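PDB 7A9J: Cfl from Pectobacterium brasiliense, which acts as a coronafacic acid ligase of the ATP-dependent AMP-binding enzyme family, probably activating carboxylic acids for joining to a second substrate. Local coordinates for residues V210-V215 with R381-T386; K214-P219 with V343-D348; S313-L318 with H347-I352; S332-T337 with T406-R411; S373-L378 with P434-E439. The protein carries 1 engineered substitution. One frame throughout, in Å; residues are numbered along the deposited sequence.

Contact 1 of 5, residues V210-V215 with R381-T386; sequences VNLTKV and RSPAKT
Ser-382 is the first residue of the loop to meet Leu-212, which comes from the last turn of helix 203-214: its OG lies 3.7 Å from Leu-212 CD1. This is a van der Waals touch, since CD1 is a methyl; the hydroxyl's polar partners lie elsewhere. Its chi1 of 167° sets OG beside its own carbonyl, where it accepts from the backbone N of Ala-384 at 3.0 Å, closing an ST turn; it is also hydrogen-bonded to Leu-339 O. Serine suits a place where one small group must tie two pieces of loop backbone, at Ala-384 and Leu-339, and still pass beside a methyl.

Next, Pro-383 brings its CG to 3.9 Å from Leu-212 CD2. The rigid ring adds an apolar surface and probably limits the flexibility of the loop. Ala-384 follows, pointing its CB at the other methyl, 3.9 Å from Leu-212 CD1; so small a side chain lets the loop lie close to the helix, where it also touches Asp-208 and Ala-209. Lys-385 folds back on its own loop, its NZ 2.9 Å from Ser-382 O and bonded to Ser-400 O as well.

The forked leucine thus spans serine, proline and alanine with both methyls. The contact is a buried apolar seam, joining a helix near the ligand pocket to the loop between strands 376-381 and 388-390 in the AMP-binding fold.

Contact 2 of 5, residues K214-P219 with V343-D348; sequences KVTINP and VIYHHD
A type I beta turn, Lys-214 to Ile-217, in the C-terminal end region of helix 203-214 lays Thr-216 over the ring of Tyr-345 in strand 342-346, just after a classic beta bulge at Val-343 and Ile-344. CG of Tyr-345 is anti to the backbone N (chi1 169°), which carries the ring out toward the turn. Thr-216 CA stands 4.1 Å from the ring centroid, 12° off the normal, a CH-pi contact. The threonine methyl joins it on that face, with CG2 4.0 Å from Tyr-345 CG. Its hydroxyl bonds Thr-213 O, and the apolar branch is the one offered to the ring. The opposite face is met by the backbone N of His-347, so the ring is sandwiched between the turn and its own chain.

Beyond the ring, Asn-218 crosses the phenol obliquely. Its ND2 gives one N-H to Tyr-345 OH at 3.0 Å and another to Val-215 O at 2.8 Å; both partners lie near the amide plane. Asparagine suits this place because a single planar NH2 can serve two acceptors at once.

Tyr-345 OH also bonds Gln-331 OE1. With a donor in Asn-218 and an acceptor in Gln-331, the phenol is probably fixed in rotation, and its polar end is satisfied although the residue is buried.

Contact 3 of 5, residues S313-L318 with H347-I352; sequences SCATEL and HDIYAI
Thr-316, opening helix 316-326, and Ile-349, opening a 3-10 segment, bring their backbones close, with Thr-316 CA 5.8 Å from Ile-349 CA. Ile-349 fills the gap with both of its branches. Its chi1 of -58° leaves CG1 beside the backbone N and CG2 anti to it; CG2 rests on the start of the helix, 3.5 Å from Thr-316 CA and 3.6 Å from Thr-316 OG1. The longer branch runs past the N-cap residue Ala-315 and puts CD1 3.9 Å from Ala-315 CB. A beta-branched isoleucine suits a site where two neighbouring residues need covering, and alanine is small enough to let it approach.

Polar atoms are handled beside this apolar patch. A water lies 2.8 Å from Thr-316 OG1 and 2.9 Å from Ile-349 O, to which it can donate, between segments that share no direct hydrogen bond. The same threonine oxygen takes the backbone N-H of Ser-356. Just before the helix, Cys-314 SG accepts from Thr-316 N at 3.6 Å, a long bond, as expected of sulfur.

Around the pair, Ile-349 also packs on Leu-330, before strand 331-335, and on Ser-319. Tyr-350 stacks on Phe-323 further along helix 316-326, and Thr-316 touches Asn-442 of helix 437-445.

Contact 4 of 5, residues S332-T337 with T406-R411; sequences SSYGQT and TGDLVR. With R4Z (6-ethyl-1-oxidanylidene-indene-4-carboxylic acid), chain B.
The Tyr-334 ring meets Thr-406 and Asp-408 at its edge and not over a face: Asp-408 OD1 lies in the ring plane, and Thr-406 CG2 is close to it. With CG anti to the backbone N (chi1 173°), the tyrosine extends straight toward the Thr-406 to Asp-408 corner. Ring and carboxylate planes stand 63° apart. The phenol OH donates to Asp-408 OD1 at 2.6 Å, a short bond received on the anti side of the carboxylate, while Asp-408 OD2 is held by a salt bridge to Arg-423. Thr-406 comes against the same hydroxyl with carbon, its CB 3.3 Å from Tyr-334 OH. Its OG1 is engaged elsewhere: it accepts from Asp-408 N at 3.1 Å, forming an ST turn round Gly-407, and bonds Leu-378 O. Gly-407, with phi of 79°, takes the corner with ease.

On the strand bearing Tyr-334, successive side chains part ways. Ser-333 OG donates to the ketone O01 of the bound indene acid at 2.7 Å. Gly-335 C lies 3.5 Å from ligand C15, and Gln-336 C is 3.3 Å from ligand C13.

The sequences Ser-Tyr-Gly-Gln-Thr and Thr-Gly-Asp are signature motifs of the adenylate-forming enzymes, and here tyrosine joins them directly beside the acid-binding pocket.

Contact 5 of 5, residues S373-L378 with P434-E439; sequences SSNGEL and PVYPIE
The amide of Asn-375 is turned 78° from the phenol ring of Tyr-436. ND2 sits at the ring's edge, near its plane, and donates to Tyr-436 OH at 3.1 Å, with a bent N-H...O angle of 138°. Carbon supports the same spot: Asn-375 CB lies 3.4 Å from Tyr-436 OH. A chi1 of -51°, with CG anti to the carbonyl carbon, directs the amide to the hydroxyl.

The other end of the amide is anchored too. Asn-375 OD1 bonds Arg-411 and receives a weak bond from Ser-374 OG, which settles which way round the amide sits. Ser-373 OG takes the N-H of Asn-375 at 3.0 Å, an ST turn that presents the side chain. Tyrosine suits the other partner because its length lets the hydroxyl reach the loop while the ring packs on Leu-409 and Leu-421.

Tyr-436 is the N-cap of helix 437-445, a few residues after the Arg-x-x-Asp-x-x-Lys-x-x-Gly motif of the family. The bond thus links the beta subdomain to the start of the C-terminal domain, which in relatives rotates during catalysis.

Overall arrangement
Contacts 1, 3 and 4 are buried, whereas contacts 2 and 5 are only partly so, and contact 5 lies farthest from the chain centre. Contacts 1 and 2 share the end of helix 203-214, yet one relies on methyl packing and the other on a ring face and an amide. Contacts 2 and 4 hold neighbouring strands, 342-346 and 331-335; contacts 4 and 5 likewise lie on neighbouring strands, 408-412 and 376-381, with Gly-407 N close to Glu-377 OE2. Contact 3, near strand 331-335, pairs an apolar patch with a water beside it. Tyrosine hydroxyls serve contacts 2, 4 and 5, but only in contact 4 does one meet a carboxylate, beside the ligand.

Contact 1 of 5, residues V210-V215 with R381-T386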
# COMPACT_ATOMS: atom_id res chain seq x y z
N VAL A 210 11.87 -1.98 7.31
CA VAL A 210 12.61 -1.95 6.05
C VAL A 210 13.14 -3.34 5.72
O VAL A 210 13.14 -3.76 4.55
CB VAL A 210 13.76 -0.91 6.14
CG1 VAL A 210 14.67 -1.08 4.94
CG2 VAL A 210 13.11 0.53 6.11
N ASN A 211 13.62 -4.06 6.75
CA ASN A 211 14.12 -5.42 6.54
C ASN A 211 13.01 -6.36 6.03
O ASN A 211 13.28 -7.18 5.13
CB ASN A 211 14.70 -5.99 7.84
CG ASN A 211 16.08 -5.41 8.17
OD1 ASN A 211 16.72 -4.78 7.34
ND2 ASN A 211 16.53 -5.62 9.41
N LEU A 212 11.78 -6.20 6.52
CA LEU A 212 10.65 -6.94 5.93
C LEU A 212 10.47 -6.52 4.48
O LEU A 212 10.30 -7.36 3.58
CB LEU A 212 9.34 -6.67 6.68
CG LEU A 212 9.30 -7.31 8.07
CD1 LEU A 212 8.21 -6.66 8.91
CD2 LEU A 212 9.03 -8.87 7.92
N THR A 213 10.49 -5.21 4.22
CA THR A 213 10.20 -4.74 2.87
C THR A 213 11.27 -5.18 1.88
O THR A 213 10.95 -5.47 0.72
CB THR A 213 10.09 -3.19 2.90
OG1 THR A 213 9.10 -2.86 3.92
CG2 THR A 213 9.60 -2.69 1.54
N LYS A 214 12.54 -5.17 2.29
CA LYS A 214 13.63 -5.59 1.41
C LYS A 214 13.37 -6.95 0.78
O LYS A 214 13.64 -7.12 -0.41
CB LYS A 214 14.97 -5.67 2.16
CG LYS A 214 15.59 -4.28 2.32
CD LYS A 214 16.82 -4.36 3.30
CE LYS A 214 17.90 -5.32 2.93
NZ LYS A 214 19.09 -5.06 3.87
N VAL A 215 12.80 -7.90 1.56
CA VAL A 215 12.50 -9.28 1.08
C VAL A 215 11.47 -9.27 -0.04
O VAL A 215 11.37 -10.24 -0.80
CB VAL A 215 12.00 -10.18 2.29
CG1 VAL A 215 11.69 -11.64 1.84
CG2 VAL A 215 13.07 -10.18 3.35
N ARG A 381 1.70 -11.62 14.43
CA ARG A 381 2.66 -10.84 15.19
C ARG A 381 3.88 -10.55 14.30
O ARG A 381 4.41 -11.46 13.65
CB ARG A 381 3.05 -11.60 16.47
CG ARG A 381 3.81 -10.76 17.47
CD ARG A 381 3.54 -11.36 18.88
NE ARG A 381 4.01 -12.74 18.96
CZ ARG A 381 3.75 -13.57 19.96
NH1 ARG A 381 3.03 -13.16 20.99
NH2 ARG A 381 4.23 -14.82 19.94
N SER A 382 4.29 -9.31 14.26
CA SER A 382 5.34 -8.89 13.32
C SER A 382 6.67 -8.66 14.04
O SER A 382 6.68 -8.28 15.22
CB SER A 382 4.91 -7.60 12.61
OG SER A 382 6.03 -7.03 11.92
N PRO A 383 7.81 -8.94 13.38
CA PRO A 383 9.11 -8.59 13.99
C PRO A 383 9.36 -7.11 14.01
O PRO A 383 10.27 -6.66 14.73
CB PRO A 383 10.13 -9.33 13.10
CG PRO A 383 9.50 -9.30 11.73
CD PRO A 383 8.00 -9.56 12.05
N ALA A 384 8.60 -6.33 13.24
CA ALA A 384 8.67 -4.87 13.34
C ALA A 384 7.62 -4.43 14.35
O ALA A 384 6.44 -4.29 14.03
CB ALA A 384 8.51 -4.22 11.98
N LYS A 385 8.06 -4.23 15.58
CA LYS A 385 7.19 -3.87 16.69
C LYS A 385 7.04 -2.36 16.76
O LYS A 385 8.00 -1.64 17.10
CB LYS A 385 7.77 -4.38 18.00
CG LYS A 385 8.19 -5.79 17.94
CD LYS A 385 7.03 -6.66 18.21
CE LYS A 385 7.53 -8.07 18.46
NZ LYS A 385 6.40 -8.91 18.00
N THR A 386 5.83 -1.88 16.52
CA THR A 386 5.53 -0.48 16.78
C THR A 386 5.50 -0.24 18.29
O THR A 386 5.29 -1.14 19.09
CB THR A 386 4.21 -0.09 16.12
OG1 THR A 386 3.17 -0.94 16.63
CG2 THR A 386 4.32 -0.30 14.60

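Contact 2 of 5, residues K214-P219 with V343-D348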
# COMPACT_ATOMS: atom_id res chain seq x y z
N LYS A 214 12.54 -5.17 2.29
CA LYS A 214 13.63 -5.59 1.41
C LYS A 214 13.37 -6.95 0.78
O LYS A 214 13.64 -7.12 -0.41
CB LYS A 214 14.97 -5.67 2.16
CG LYS A 214 15.59 -4.28 2.32
CD LYS A 214 16.82 -4.36 3.30
CE LYS A 214 17.90 -5.32 2.93
NZ LYS A 214 19.09 -5.06 3.87
N VAL A 215 12.80 -7.90 1.56
CA VAL A 215 12.50 -9.28 1.08
C VAL A 215 11.47 -9.27 -0.04
O VAL A 215 11.37 -10.24 -0.80
CB VAL A 215 12.00 -10.18 2.29
CG1 VAL A 215 11.69 -11.64 1.84
CG2 VAL A 215 13.07 -10.18 3.35
N THR A 216 10.66 -8.21 -0.14
CA THR A 216 9.62 -8.13 -1.15
C THR A 216 10.03 -7.37 -2.40
O THR A 216 9.23 -7.32 -3.36
CB THR A 216 8.34 -7.46 -0.60
OG1 THR A 216 8.50 -6.05 -0.54
CG2 THR A 216 7.95 -8.02 0.81
N ILE A 217 11.28 -6.89 -2.47
CA ILE A 217 11.67 -6.14 -3.66
C ILE A 217 12.70 -6.97 -4.41
O ILE A 217 13.89 -6.97 -4.06
CB ILE A 217 12.28 -4.78 -3.31
CG1 ILE A 217 11.34 -3.97 -2.42
CG2 ILE A 217 12.65 -4.02 -4.68
CD1 ILE A 217 11.91 -2.61 -2.04
N ASN A 218 12.25 -7.62 -5.48
CA ASN A 218 13.04 -8.66 -6.15
C ASN A 218 12.95 -8.45 -7.66
O ASN A 218 12.35 -9.25 -8.39
CB ASN A 218 12.57 -10.07 -5.73
CG ASN A 218 12.66 -10.27 -4.27
OD1 ASN A 218 13.75 -10.30 -3.71
ND2 ASN A 218 11.49 -10.46 -3.60
N PRO A 219 13.60 -7.40 -8.17
CA PRO A 219 13.67 -7.22 -9.63
C PRO A 219 14.40 -8.39 -10.26
O PRO A 219 15.28 -9.01 -9.64
CB PRO A 219 14.47 -5.91 -9.82
CG PRO A 219 15.15 -5.64 -8.48
CD PRO A 219 14.44 -6.44 -7.42
N VAL A 343 3.96 -8.01 5.94
CA VAL A 343 4.21 -9.22 6.72
C VAL A 343 4.01 -10.50 5.95
O VAL A 343 4.49 -11.54 6.38
CB VAL A 343 3.32 -9.24 7.99
CG1 VAL A 343 3.82 -8.10 8.94
CG2 VAL A 343 1.82 -9.07 7.65
N ILE A 344 3.23 -10.49 4.89
CA ILE A 344 2.95 -11.69 4.11
C ILE A 344 3.16 -11.33 2.65
O ILE A 344 2.72 -10.27 2.19
CB ILE A 344 1.52 -12.22 4.38
CG1 ILE A 344 1.44 -12.75 5.80
CG2 ILE A 344 1.21 -13.36 3.39
CD1 ILE A 344 -0.04 -12.92 6.36
N TYR A 345 3.87 -12.18 1.93
CA TYR A 345 4.31 -11.87 0.60
C TYR A 345 4.01 -13.02 -0.34
O TYR A 345 4.35 -14.16 -0.03
CB TYR A 345 5.79 -11.56 0.67
CG TYR A 345 6.53 -11.45 -0.64
CD1 TYR A 345 6.06 -10.67 -1.67
CD2 TYR A 345 7.73 -12.15 -0.81
CE1 TYR A 345 6.77 -10.56 -2.90
CE2 TYR A 345 8.45 -12.07 -2.02
CZ TYR A 345 7.95 -11.27 -3.06
OH TYR A 345 8.68 -11.18 -4.23
N HIS A 346 3.38 -12.71 -1.47
CA HIS A 346 3.08 -13.73 -2.46
C HIS A 346 3.97 -13.48 -3.67
O HIS A 346 3.72 -12.55 -4.44
CB HIS A 346 1.60 -13.71 -2.84
CG HIS A 346 1.16 -15.01 -3.40
ND1 HIS A 346 2.02 -15.82 -4.11
CD2 HIS A 346 -0.02 -15.69 -3.30
CE1 HIS A 346 1.39 -16.95 -4.42
NE2 HIS A 346 0.17 -16.90 -3.92
N HIS A 347 5.04 -14.26 -3.80
CA HIS A 347 5.97 -13.97 -4.88
C HIS A 347 5.49 -14.52 -6.22
O HIS A 347 6.14 -14.31 -7.21
CB HIS A 347 7.34 -14.57 -4.52
CG HIS A 347 7.28 -16.03 -4.29
ND1 HIS A 347 6.95 -16.56 -3.07
CD2 HIS A 347 7.49 -17.07 -5.13
CE1 HIS A 347 6.97 -17.89 -3.15
NE2 HIS A 347 7.27 -18.23 -4.40
N ASP A 348 4.31 -15.18 -6.30
CA ASP A 348 3.82 -15.61 -7.61
C ASP A 348 2.31 -15.97 -7.54
O ASP A 348 1.95 -17.12 -7.49
CB ASP A 348 4.65 -16.82 -8.08
CG ASP A 348 4.41 -17.20 -9.52
OD1 ASP A 348 5.14 -18.13 -9.94
OD2 ASP A 348 3.51 -16.68 -10.23

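Contact 3 of 5, residues S313-L318 with H347-I352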
# COMPACT_ATOMS: atom_id res chain seq x y z
N SER A 313 -5.94 -7.46 1.26
CA SER A 313 -6.79 -8.44 0.65
C SER A 313 -5.96 -9.44 -0.15
O SER A 313 -4.80 -9.75 0.17
CB SER A 313 -7.79 -7.76 -0.27
OG SER A 313 -8.81 -8.66 -0.67
N CYS A 314 -6.60 -9.94 -1.19
CA CYS A 314 -6.07 -10.96 -2.08
C CYS A 314 -6.13 -10.45 -3.52
O CYS A 314 -7.13 -9.84 -3.93
CB CYS A 314 -6.87 -12.21 -1.87
SG CYS A 314 -6.60 -13.51 -3.06
N ALA A 315 -5.06 -10.67 -4.29
CA ALA A 315 -5.05 -10.21 -5.67
C ALA A 315 -5.05 -11.35 -6.68
O ALA A 315 -4.54 -11.22 -7.80
CB ALA A 315 -3.83 -9.27 -5.88
N THR A 316 -5.70 -12.48 -6.35
CA THR A 316 -5.61 -13.60 -7.26
C THR A 316 -6.35 -13.34 -8.58
O THR A 316 -5.86 -13.74 -9.64
CB THR A 316 -6.16 -14.87 -6.55
OG1 THR A 316 -5.28 -15.16 -5.42
CG2 THR A 316 -6.27 -16.08 -7.52
N GLU A 317 -7.55 -12.75 -8.55
CA GLU A 317 -8.23 -12.53 -9.83
C GLU A 317 -7.48 -11.51 -10.68
O GLU A 317 -7.36 -11.65 -11.91
CB GLU A 317 -9.67 -12.07 -9.59
CG GLU A 317 -10.36 -11.59 -10.81
CD GLU A 317 -11.67 -10.86 -10.48
OE1 GLU A 317 -11.83 -9.70 -10.91
OE2 GLU A 317 -12.51 -11.46 -9.76
N LEU A 318 -6.98 -10.47 -10.04
CA LEU A 318 -6.17 -9.49 -10.76
C LEU A 318 -4.95 -10.16 -11.42
O LEU A 318 -4.59 -9.85 -12.56
CB LEU A 318 -5.73 -8.42 -9.77
CG LEU A 318 -4.69 -7.39 -10.26
CD1 LEU A 318 -5.12 -6.75 -11.54
CD2 LEU A 318 -4.54 -6.37 -9.16
N HIS A 347 5.04 -14.26 -3.80
CA HIS A 347 5.97 -13.97 -4.88
C HIS A 347 5.49 -14.52 -6.22
O HIS A 347 6.14 -14.31 -7.21
CB HIS A 347 7.34 -14.57 -4.52
CG HIS A 347 7.28 -16.03 -4.29
ND1 HIS A 347 6.95 -16.56 -3.07
CD2 HIS A 347 7.49 -17.07 -5.13
CE1 HIS A 347 6.97 -17.89 -3.15
NE2 HIS A 347 7.27 -18.23 -4.40
N ASP A 348 4.31 -15.18 -6.30
CA ASP A 348 3.82 -15.61 -7.61
C ASP A 348 2.31 -15.97 -7.54
O ASP A 348 1.95 -17.12 -7.49
CB ASP A 348 4.65 -16.82 -8.08
CG ASP A 348 4.41 -17.20 -9.52
OD1 ASP A 348 5.14 -18.13 -9.94
OD2 ASP A 348 3.51 -16.68 -10.23
N ILE A 349 1.45 -14.95 -7.52
CA ILE A 349 0.02 -15.18 -7.24
C ILE A 349 -0.57 -16.14 -8.25
O ILE A 349 -1.36 -17.03 -7.90
CB ILE A 349 -0.71 -13.84 -7.30
CG1 ILE A 349 -0.12 -12.87 -6.28
CG2 ILE A 349 -2.21 -14.15 -6.94
CD1 ILE A 349 -0.66 -11.43 -6.54
N TYR A 350 -0.23 -15.95 -9.52
CA TYR A 350 -0.93 -16.65 -10.56
C TYR A 350 -0.60 -18.14 -10.55
O TYR A 350 -1.36 -18.95 -11.08
CB TYR A 350 -0.59 -15.99 -11.89
CG TYR A 350 -1.33 -16.54 -13.06
CD1 TYR A 350 -2.74 -16.68 -13.06
CD2 TYR A 350 -0.64 -16.97 -14.18
CE1 TYR A 350 -3.40 -17.19 -14.13
CE2 TYR A 350 -1.31 -17.49 -15.28
CZ TYR A 350 -2.69 -17.59 -15.25
OH TYR A 350 -3.36 -18.12 -16.32
N ALA A 351 0.55 -18.50 -9.94
CA ALA A 351 0.92 -19.92 -9.86
C ALA A 351 -0.07 -20.75 -9.02
O ALA A 351 -0.11 -21.99 -9.12
CB ALA A 351 2.32 -20.03 -9.26
N ILE A 352 -0.78 -20.08 -8.13
CA ILE A 352 -1.73 -20.77 -7.22
C ILE A 352 -3.13 -20.53 -7.75
O ILE A 352 -3.55 -19.37 -7.85
CB ILE A 352 -1.60 -20.22 -5.79
CG1 ILE A 352 -0.12 -20.20 -5.32
CG2 ILE A 352 -2.49 -21.04 -4.86
CD1 ILE A 352 0.49 -21.52 -5.40
O HOH W 1 -3.41 -17.16 -5.92

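Contact 4 of 5, residues S332-T337 with T406-R411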
# COMPACT_ATOMS: atom_id res chain seq x y z
N SER A 332 2.13 -10.09 -4.69
CA SER A 332 1.37 -9.23 -3.80
C SER A 332 2.07 -9.12 -2.46
O SER A 332 2.85 -9.97 -2.06
CB SER A 332 -0.11 -9.74 -3.59
OG SER A 332 -0.10 -11.07 -3.08
N SER A 333 1.72 -8.04 -1.77
CA SER A 333 2.25 -7.77 -0.45
C SER A 333 1.07 -7.44 0.45
O SER A 333 0.11 -6.81 0.01
CB SER A 333 3.30 -6.59 -0.54
OG SER A 333 3.88 -6.38 0.74
N TYR A 334 1.10 -7.95 1.65
CA TYR A 334 -0.02 -7.79 2.56
C TYR A 334 0.56 -7.24 3.85
O TYR A 334 1.45 -7.85 4.43
CB TYR A 334 -0.67 -9.15 2.79
CG TYR A 334 -1.77 -9.27 3.83
CD1 TYR A 334 -1.48 -9.33 5.19
CD2 TYR A 334 -3.10 -9.42 3.44
CE1 TYR A 334 -2.52 -9.55 6.14
CE2 TYR A 334 -4.12 -9.57 4.38
CZ TYR A 334 -3.82 -9.67 5.73
OH TYR A 334 -4.86 -9.87 6.67
N GLY A 335 0.06 -6.11 4.30
CA GLY A 335 0.64 -5.54 5.50
C GLY A 335 -0.13 -4.31 5.90
O GLY A 335 -1.05 -3.87 5.19
N GLN A 336 0.25 -3.77 7.05
CA GLN A 336 -0.43 -2.56 7.51
C GLN A 336 0.48 -1.85 8.52
O GLN A 336 1.39 -2.45 9.10
CB GLN A 336 -1.79 -2.87 8.14
CG GLN A 336 -1.70 -3.75 9.35
CD GLN A 336 -3.11 -4.19 9.82
OE1 GLN A 336 -3.59 -5.26 9.43
NE2 GLN A 336 -3.78 -3.36 10.61
N THR A 337 0.16 -0.58 8.74
CA THR A 337 1.00 0.25 9.60
C THR A 337 1.17 -0.31 11.01
O THR A 337 2.26 -0.28 11.56
CB THR A 337 0.38 1.65 9.63
OG1 THR A 337 0.34 2.10 8.26
CG2 THR A 337 1.28 2.63 10.42
N THR A 406 -6.73 -9.74 12.05
CA THR A 406 -6.85 -9.10 10.75
C THR A 406 -8.29 -8.99 10.25
O THR A 406 -8.55 -8.19 9.33
CB THR A 406 -6.10 -9.89 9.70
OG1 THR A 406 -6.70 -11.20 9.63
CG2 THR A 406 -4.59 -10.02 10.06
N GLY A 407 -9.21 -9.81 10.74
CA GLY A 407 -10.54 -9.92 10.20
C GLY A 407 -10.64 -10.75 8.94
O GLY A 407 -11.73 -10.83 8.37
N ASP A 408 -9.53 -11.36 8.50
CA ASP A 408 -9.45 -12.19 7.30
C ASP A 408 -9.39 -13.67 7.69
O ASP A 408 -8.72 -14.03 8.65
CB ASP A 408 -8.24 -11.84 6.46
CG ASP A 408 -8.34 -10.43 5.84
OD1 ASP A 408 -7.28 -9.80 5.68
OD2 ASP A 408 -9.51 -9.98 5.62
N LEU A 409 -10.11 -14.49 6.95
CA LEU A 409 -10.12 -15.94 7.12
C LEU A 409 -9.09 -16.58 6.21
O LEU A 409 -8.95 -16.20 5.05
CB LEU A 409 -11.47 -16.47 6.75
CG LEU A 409 -12.61 -15.95 7.63
CD1 LEU A 409 -13.92 -16.61 7.22
CD2 LEU A 409 -12.29 -16.35 9.06
N VAL A 410 -8.38 -17.58 6.72
CA VAL A 410 -7.34 -18.24 5.92
C VAL A 410 -7.33 -19.73 6.28
O VAL A 410 -7.93 -20.20 7.26
CB VAL A 410 -5.92 -17.68 6.13
CG1 VAL A 410 -5.82 -16.21 5.66
CG2 VAL A 410 -5.51 -17.86 7.61
N ARG A 411 -6.58 -20.47 5.46
CA ARG A 411 -6.21 -21.84 5.73
C ARG A 411 -4.77 -21.96 5.32
O ARG A 411 -4.38 -21.39 4.30
CB ARG A 411 -7.05 -22.85 4.92
CG ARG A 411 -6.55 -24.25 5.06
CD ARG A 411 -7.45 -25.21 4.31
NE ARG A 411 -7.47 -24.97 2.85
CZ ARG A 411 -8.55 -24.52 2.21
NH1 ARG A 411 -9.66 -24.23 2.87
NH2 ARG A 411 -8.51 -24.37 0.89
C13 R4Z B . 2.69 -0.79 6.34
C15 R4Z B . 2.35 -2.36 4.38
C02 R4Z B . 1.92 -3.79 2.25
C03 R4Z B . 1.12 -3.80 1.11
C04 R4Z B . 0.17 -2.61 1.28
C05 R4Z B . 1.74 -2.71 3.18
C06 R4Z B . 0.70 -1.91 2.65
C07 R4Z B . 0.33 -0.77 3.34
C08 R4Z B . -0.80 0.12 2.78
C11 R4Z B . 0.98 -0.40 4.52
C12 R4Z B . 2.00 -1.19 5.06
C14 R4Z B . 3.73 0.33 6.08
O01 R4Z B . 2.72 -4.67 2.45
O09 R4Z B . -0.91 1.28 3.26
O10 R4Z B . -1.61 -0.28 1.88

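Contact 5 of 5, residues S373-L378 with P434-E439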
# COMPACT_ATOMS: atom_id res chain seq x y z
N SER A 373 -11.73 -26.58 12.92
CA SER A 373 -11.72 -26.79 11.48
C SER A 373 -10.40 -26.25 10.95
O SER A 373 -9.65 -25.61 11.69
CB SER A 373 -12.91 -26.11 10.79
OG SER A 373 -12.48 -24.87 10.26
N SER A 374 -10.13 -26.46 9.64
CA SER A 374 -8.88 -25.95 9.09
C SER A 374 -8.92 -24.46 8.78
O SER A 374 -7.86 -23.87 8.50
CB SER A 374 -8.48 -26.72 7.83
OG SER A 374 -9.49 -26.60 6.83
N ASN A 375 -10.11 -23.82 8.78
CA ASN A 375 -10.20 -22.40 8.38
C ASN A 375 -10.41 -21.50 9.60
O ASN A 375 -11.23 -21.83 10.47
CB ASN A 375 -11.38 -22.22 7.41
CG ASN A 375 -11.34 -23.21 6.24
OD1 ASN A 375 -10.26 -23.59 5.76
ND2 ASN A 375 -12.49 -23.60 5.76
N GLY A 376 -9.70 -20.37 9.66
CA GLY A 376 -10.03 -19.48 10.77
C GLY A 376 -9.45 -18.11 10.56
O GLY A 376 -8.77 -17.84 9.57
N GLU A 377 -9.74 -17.22 11.50
CA GLU A 377 -9.19 -15.86 11.42
C GLU A 377 -7.67 -15.83 11.53
O GLU A 377 -7.08 -16.44 12.42
CB GLU A 377 -9.81 -14.97 12.51
CG GLU A 377 -9.31 -13.53 12.33
CD GLU A 377 -9.97 -12.52 13.27
OE1 GLU A 377 -10.63 -12.94 14.25
OE2 GLU A 377 -9.78 -11.31 13.01
N LEU A 378 -7.04 -15.09 10.62
CA LEU A 378 -5.60 -14.88 10.62
C LEU A 378 -5.24 -13.84 11.67
O LEU A 378 -5.74 -12.70 11.63
CB LEU A 378 -5.13 -14.40 9.25
CG LEU A 378 -3.70 -13.97 9.13
CD1 LEU A 378 -2.82 -15.14 9.50
CD2 LEU A 378 -3.50 -13.49 7.68
N PRO A 434 -19.59 -23.03 7.06
CA PRO A 434 -19.19 -21.75 6.47
C PRO A 434 -18.97 -21.88 4.97
O PRO A 434 -18.39 -22.86 4.49
CB PRO A 434 -17.89 -21.42 7.21
CG PRO A 434 -17.30 -22.77 7.47
CD PRO A 434 -18.52 -23.66 7.84
N VAL A 435 -19.47 -20.89 4.23
CA VAL A 435 -19.27 -20.78 2.78
C VAL A 435 -18.62 -19.43 2.48
O VAL A 435 -19.01 -18.40 3.04
CB VAL A 435 -20.62 -20.93 2.04
CG1 VAL A 435 -20.44 -20.76 0.57
CG2 VAL A 435 -21.21 -22.37 2.30
N TYR A 436 -17.63 -19.44 1.59
CA TYR A 436 -16.83 -18.24 1.37
C TYR A 436 -17.07 -17.72 -0.02
O TYR A 436 -16.57 -18.32 -0.99
CB TYR A 436 -15.34 -18.60 1.56
CG TYR A 436 -15.09 -19.31 2.86
CD1 TYR A 436 -15.31 -18.66 4.06
CD2 TYR A 436 -14.70 -20.65 2.87
CE1 TYR A 436 -15.12 -19.35 5.28
CE2 TYR A 436 -14.50 -21.33 4.05
CZ TYR A 436 -14.72 -20.66 5.26
OH TYR A 436 -14.47 -21.36 6.40
N PRO A 437 -17.70 -16.55 -0.17
CA PRO A 437 -17.95 -15.99 -1.50
C PRO A 437 -16.71 -15.89 -2.37
O PRO A 437 -16.79 -16.22 -3.56
CB PRO A 437 -18.54 -14.60 -1.18
CG PRO A 437 -19.16 -14.81 0.15
CD PRO A 437 -18.26 -15.70 0.89
N ILE A 438 -15.57 -15.43 -1.83
CA ILE A 438 -14.40 -15.27 -2.68
C ILE A 438 -14.01 -16.60 -3.32
O ILE A 438 -13.56 -16.62 -4.49
CB ILE A 438 -13.25 -14.63 -1.87
CG1 ILE A 438 -12.19 -14.15 -2.85
CG2 ILE A 438 -12.56 -15.60 -0.93
CD1 ILE A 438 -11.09 -13.40 -2.18
N GLU A 439 -14.22 -17.72 -2.62
CA GLU A 439 -13.88 -19.01 -3.21
C GLU A 439 -14.85 -19.37 -4.34
O GLU A 439 -14.43 -19.89 -5.39
CB GLU A 439 -13.90 -20.09 -2.10
CG GLU A 439 -13.66 -21.52 -2.55
CD GLU A 439 -14.30 -22.58 -1.63
OE1 GLU A 439 -14.36 -22.38 -0.39
OE2 GLU A 439 -14.77 -23.62 -2.14